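Local coordinates for protein glycerol-3-phosphate dehydrogenase [NAD(+)] (Dunaliella salina, PDB 6IUY) that probably interconverts sn-glycerol 3-phosphate and dihydroxyacetone phosphate using NAD, in a chain that also carries a magnesium-binding haloacid dehalogenase-like domain, at residues 401-413 and 422-434. Residues are numbered along the deposited sequence; the frame is centred on the assembly and turned at random.
Sequences GIDCSVLMGANIA and SEAVIAYANRESG. With NAD (nicotinamide-adenine-dinucleotide), chain C.
Leu-407 lies obliquely across Ile-426, its CG 3.8 Å from Ile-426 CG1, while its CD2 branch reaches along the neighbouring strand to the small bump of Ala-424 CB. Trp-437 and Phe-441 of helix 431-441 cover this face. On the other face Val-406 CG2, wedged between its own backbone N and carbonyl carbon (chi1 -62° puts CG1 beside N), meets Ala-427 CB at 3.6 Å. Between these faces Val-406/Ala-427 and Met-408/Val-425 each make two N-H to O=C hydrogen bonds, flanking the non-hydrogen-bonded pair Leu-407/Ile-426. Beyond them Gly-409 comes within 4.0 Å, CA to CA, of Ala-424, where a side chain would clash. At the other end Ser-405 OG sits against the chain leaving strand 422-427, beside Tyr-428 CA, and accepts the Ala-429 N-H at 3.1 Å; a valine here would probably leave that amide without its acceptor. Ala-429 CB fits against Asp-403 CB. Strand 404-408 is the last parallel strand of the Rossmann-type sheet, and 422-427 joins its edge antiparallel. Four backbone bonds and apolar faces thus fix the register, while the exit loop offers one backbone N-H, of Ala-413, to NAD O7N at 2.9 Å.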
# COMPACT_ATOMS: atom_id res chain seq x y z
N GLY A 401 -9.40 6.92 30.41
CA GLY A 401 -9.57 8.34 30.14
C GLY A 401 -8.32 9.07 29.68
O GLY A 401 -8.20 10.28 29.84
N ILE A 402 -7.38 8.33 29.11
CA ILE A 402 -6.18 8.95 28.57
C ILE A 402 -6.05 8.66 27.07
O ILE A 402 -6.63 7.70 26.54
CB ILE A 402 -4.93 8.45 29.28
CG1 ILE A 402 -4.88 6.93 29.25
CG2 ILE A 402 -4.91 8.94 30.74
CD1 ILE A 402 -3.58 6.37 29.78
N ASP A 403 -5.26 9.49 26.39
CA ASP A 403 -5.05 9.30 24.97
C ASP A 403 -4.04 8.19 24.75
O ASP A 403 -3.11 8.02 25.54
CB ASP A 403 -4.60 10.60 24.31
CG ASP A 403 -5.77 11.53 24.02
OD1 ASP A 403 -6.23 11.58 22.86
OD2 ASP A 403 -6.25 12.17 24.98
N CYS A 404 -4.23 7.41 23.69
CA CYS A 404 -3.39 6.24 23.48
C CYS A 404 -2.93 6.11 22.03
O CYS A 404 -3.75 5.93 21.13
CB CYS A 404 -4.13 4.98 23.92
SG CYS A 404 -3.11 3.47 23.91
N SER A 405 -1.62 6.21 21.83
CA SER A 405 -1.00 5.97 20.54
C SER A 405 -0.87 4.45 20.30
O SER A 405 -1.23 3.66 21.18
CB SER A 405 0.37 6.63 20.49
OG SER A 405 0.28 8.02 20.75
N VAL A 406 -0.36 4.06 19.13
CA VAL A 406 -0.01 2.66 18.86
C VAL A 406 1.34 2.55 18.18
O VAL A 406 1.82 3.50 17.55
CB VAL A 406 -1.04 1.96 17.98
CG1 VAL A 406 -2.41 1.91 18.67
CG2 VAL A 406 -1.09 2.61 16.57
N LEU A 407 1.96 1.39 18.34
CA LEU A 407 3.16 1.07 17.60
C LEU A 407 2.85 -0.21 16.86
O LEU A 407 2.64 -1.25 17.49
CB LEU A 407 4.37 0.92 18.52
CG LEU A 407 5.77 0.59 17.95
CD1 LEU A 407 6.81 0.86 19.02
CD2 LEU A 407 5.88 -0.86 17.52
N MET A 408 2.82 -0.14 15.53
CA MET A 408 2.47 -1.29 14.69
C MET A 408 3.47 -1.42 13.55
O MET A 408 3.78 -0.43 12.89
CB MET A 408 1.07 -1.14 14.12
CG MET A 408 0.01 -0.94 15.16
SD MET A 408 -0.54 -2.52 15.82
CE MET A 408 -0.72 -2.12 17.57
N GLY A 409 3.99 -2.63 13.34
CA GLY A 409 4.97 -2.83 12.29
C GLY A 409 5.24 -4.30 12.07
O GLY A 409 4.72 -5.15 12.81
N ALA A 410 6.02 -4.62 11.05
CA ALA A 410 6.44 -6.00 10.81
C ALA A 410 7.50 -6.35 11.84
O ALA A 410 8.70 -6.08 11.63
CB ALA A 410 6.97 -6.16 9.39
N ASN A 411 7.08 -6.91 12.97
CA ASN A 411 7.96 -6.98 14.14
C ASN A 411 8.08 -8.32 14.86
O ASN A 411 7.98 -8.33 16.09
CB ASN A 411 7.52 -5.97 15.21
CG ASN A 411 7.50 -4.53 14.72
OD1 ASN A 411 8.37 -4.08 13.97
ND2 ASN A 411 6.50 -3.78 15.20
N ILE A 412 8.32 -9.42 14.16
CA ILE A 412 8.60 -10.68 14.87
C ILE A 412 9.68 -10.48 15.97
O ILE A 412 10.80 -10.12 15.67
CB ILE A 412 9.09 -11.78 13.90
CG1 ILE A 412 8.10 -11.99 12.75
CG2 ILE A 412 9.41 -13.07 14.67
CD1 ILE A 412 6.67 -11.97 13.17
N ALA A 413 9.33 -10.72 17.23
CA ALA A 413 10.14 -10.27 18.37
C ALA A 413 11.56 -10.80 18.41
O ALA A 413 12.51 -10.02 18.59
CB ALA A 413 9.44 -10.65 19.67
N SER A 422 15.01 -3.57 11.53
CA SER A 422 13.57 -3.68 11.45
C SER A 422 12.97 -2.28 11.48
O SER A 422 13.69 -1.30 11.58
CB SER A 422 13.03 -4.53 12.61
OG SER A 422 11.69 -4.91 12.35
N GLU A 423 11.65 -2.19 11.37
CA GLU A 423 11.01 -0.87 11.34
C GLU A 423 9.59 -0.99 11.85
O GLU A 423 9.02 -2.08 11.92
CB GLU A 423 11.05 -0.25 9.92
CG GLU A 423 10.55 -1.14 8.80
CD GLU A 423 10.70 -0.53 7.39
OE1 GLU A 423 11.81 -0.07 7.01
OE2 GLU A 423 9.71 -0.56 6.62
N ALA A 424 9.03 0.14 12.26
CA ALA A 424 7.64 0.15 12.70
C ALA A 424 7.04 1.52 12.50
O ALA A 424 7.75 2.51 12.41
CB ALA A 424 7.54 -0.25 14.18
N VAL A 425 5.72 1.56 12.46
CA VAL A 425 4.97 2.81 12.48
C VAL A 425 4.58 3.13 13.92
O VAL A 425 4.14 2.24 14.65
CB VAL A 425 3.67 2.69 11.65
CG1 VAL A 425 2.65 3.70 12.14
CG2 VAL A 425 3.95 2.81 10.14
N ILE A 426 4.72 4.39 14.33
CA ILE A 426 4.04 4.84 15.54
C ILE A 426 2.95 5.81 15.14
O ILE A 426 3.23 6.87 14.61
CB ILE A 426 5.00 5.49 16.56
CG1 ILE A 426 5.72 4.38 17.35
CG2 ILE A 426 4.23 6.40 17.51
CD1 ILE A 426 6.66 4.89 18.46
N ALA A 427 1.70 5.44 15.40
CA ALA A 427 0.58 6.30 15.09
C ALA A 427 0.18 7.06 16.34
O ALA A 427 -0.31 6.46 17.29
CB ALA A 427 -0.57 5.50 14.54
N TYR A 428 0.39 8.38 16.33
CA TYR A 428 0.26 9.19 17.55
C TYR A 428 -1.15 9.72 17.75
O TYR A 428 -1.87 10.02 16.79
CB TYR A 428 1.26 10.35 17.53
CG TYR A 428 1.24 11.22 16.29
CD1 TYR A 428 0.18 12.08 16.03
CD2 TYR A 428 2.30 11.19 15.38
CE1 TYR A 428 0.17 12.88 14.89
CE2 TYR A 428 2.30 12.00 14.25
CZ TYR A 428 1.23 12.83 14.01
OH TYR A 428 1.23 13.62 12.89
N ALA A 429 -1.53 9.82 19.02
CA ALA A 429 -2.84 10.33 19.40
C ALA A 429 -2.91 11.82 19.12
O ALA A 429 -3.94 12.36 18.73
CB ALA A 429 -3.12 10.05 20.89
N ASN A 430 -1.77 12.47 19.33
CA ASN A 430 -1.56 13.87 19.01
C ASN A 430 -0.07 14.03 18.79
O ASN A 430 0.69 13.15 19.17
CB ASN A 430 -2.07 14.78 20.12
CG ASN A 430 -1.81 14.21 21.49
OD1 ASN A 430 -0.67 14.17 21.95
ND2 ASN A 430 -2.87 13.73 22.15
N ARG A 431 0.34 15.13 18.17
CA ARG A 431 1.73 15.28 17.72
C ARG A 431 2.77 15.33 18.83
O ARG A 431 3.93 14.98 18.60
CB ARG A 431 1.86 16.55 16.87
CG ARG A 431 1.69 16.34 15.37
CD ARG A 431 1.58 17.67 14.65
NE ARG A 431 1.43 17.51 13.20
CZ ARG A 431 1.10 18.50 12.38
NH1 ARG A 431 0.86 19.72 12.87
NH2 ARG A 431 0.98 18.28 11.07
N GLU A 432 2.38 15.80 20.01
CA GLU A 432 3.34 15.90 21.10
C GLU A 432 3.76 14.50 21.55
O GLU A 432 4.93 14.24 21.82
CB GLU A 432 2.77 16.71 22.26
CG GLU A 432 2.16 18.04 21.83
CD GLU A 432 0.68 17.95 21.53
OE1 GLU A 432 -0.10 17.76 22.49
OE2 GLU A 432 0.28 18.07 20.34
N SER A 433 2.78 13.60 21.64
CA SER A 433 3.05 12.22 22.01
C SER A 433 4.05 11.58 21.05
O SER A 433 5.03 10.98 21.47
CB SER A 433 1.75 11.39 22.02
OG SER A 433 0.84 11.83 23.01
N GLY A 434 3.78 11.72 19.75
CA GLY A 434 4.59 11.10 18.72
C GLY A 434 6.07 11.33 18.93
O GLY A 434 6.87 10.41 18.83
PA NAD C . 3.34 -13.64 24.54
O1A NAD C . 4.77 -13.95 24.64
O2A NAD C . 2.67 -14.17 23.27
O5B NAD C . 2.52 -14.30 25.79
C5B NAD C . 3.20 -14.58 27.03
C4B NAD C . 2.64 -13.68 28.15
O4B NAD C . 1.40 -14.02 28.41
C3B NAD C . 3.40 -13.95 29.45
O3B NAD C . 4.28 -12.98 29.76
C2B NAD C . 2.29 -14.03 30.53
O2B NAD C . 2.72 -13.21 31.70
C1B NAD C . 1.25 -13.56 29.94
N9A NAD C . 0.10 -14.10 30.52
C8A NAD C . -0.28 -15.40 30.60
N7A NAD C . -1.47 -15.43 31.25
C5A NAD C . -1.82 -14.16 31.59
C6A NAD C . -2.90 -13.63 32.26
N6A NAD C . -3.99 -14.36 32.82
N1A NAD C . -3.00 -12.31 32.44
C2A NAD C . -2.02 -11.49 31.96
N3A NAD C . -0.95 -12.00 31.31
C4A NAD C . -0.86 -13.34 31.13
O3 NAD C . 3.17 -12.05 24.61
PN NAD C . 3.81 -10.96 23.63
O1N NAD C . 4.80 -11.60 22.67
O2N NAD C . 4.52 -9.88 24.42
O5D NAD C . 2.63 -10.38 22.76
C5D NAD C . 1.64 -9.55 23.32
C4D NAD C . 1.08 -8.67 22.20
O4D NAD C . 2.05 -8.28 21.39
C3D NAD C . 0.14 -9.51 21.35
O3D NAD C . -0.99 -8.82 21.14
C2D NAD C . 0.90 -9.74 20.01
O2D NAD C . -0.12 -9.95 18.95
C1D NAD C . 1.61 -8.65 19.88
N1N NAD C . 2.81 -8.79 19.08
C2N NAD C . 3.66 -9.87 19.20
C3N NAD C . 4.81 -9.95 18.42
C7N NAD C . 5.72 -11.19 18.56
O7N NAD C . 6.56 -11.44 17.72
N7N NAD C . 5.56 -12.02 19.73
C4N NAD C . 5.12 -8.96 17.51
C5N NAD C . 4.29 -7.86 17.41
C6N NAD C . 3.15 -7.78 18.20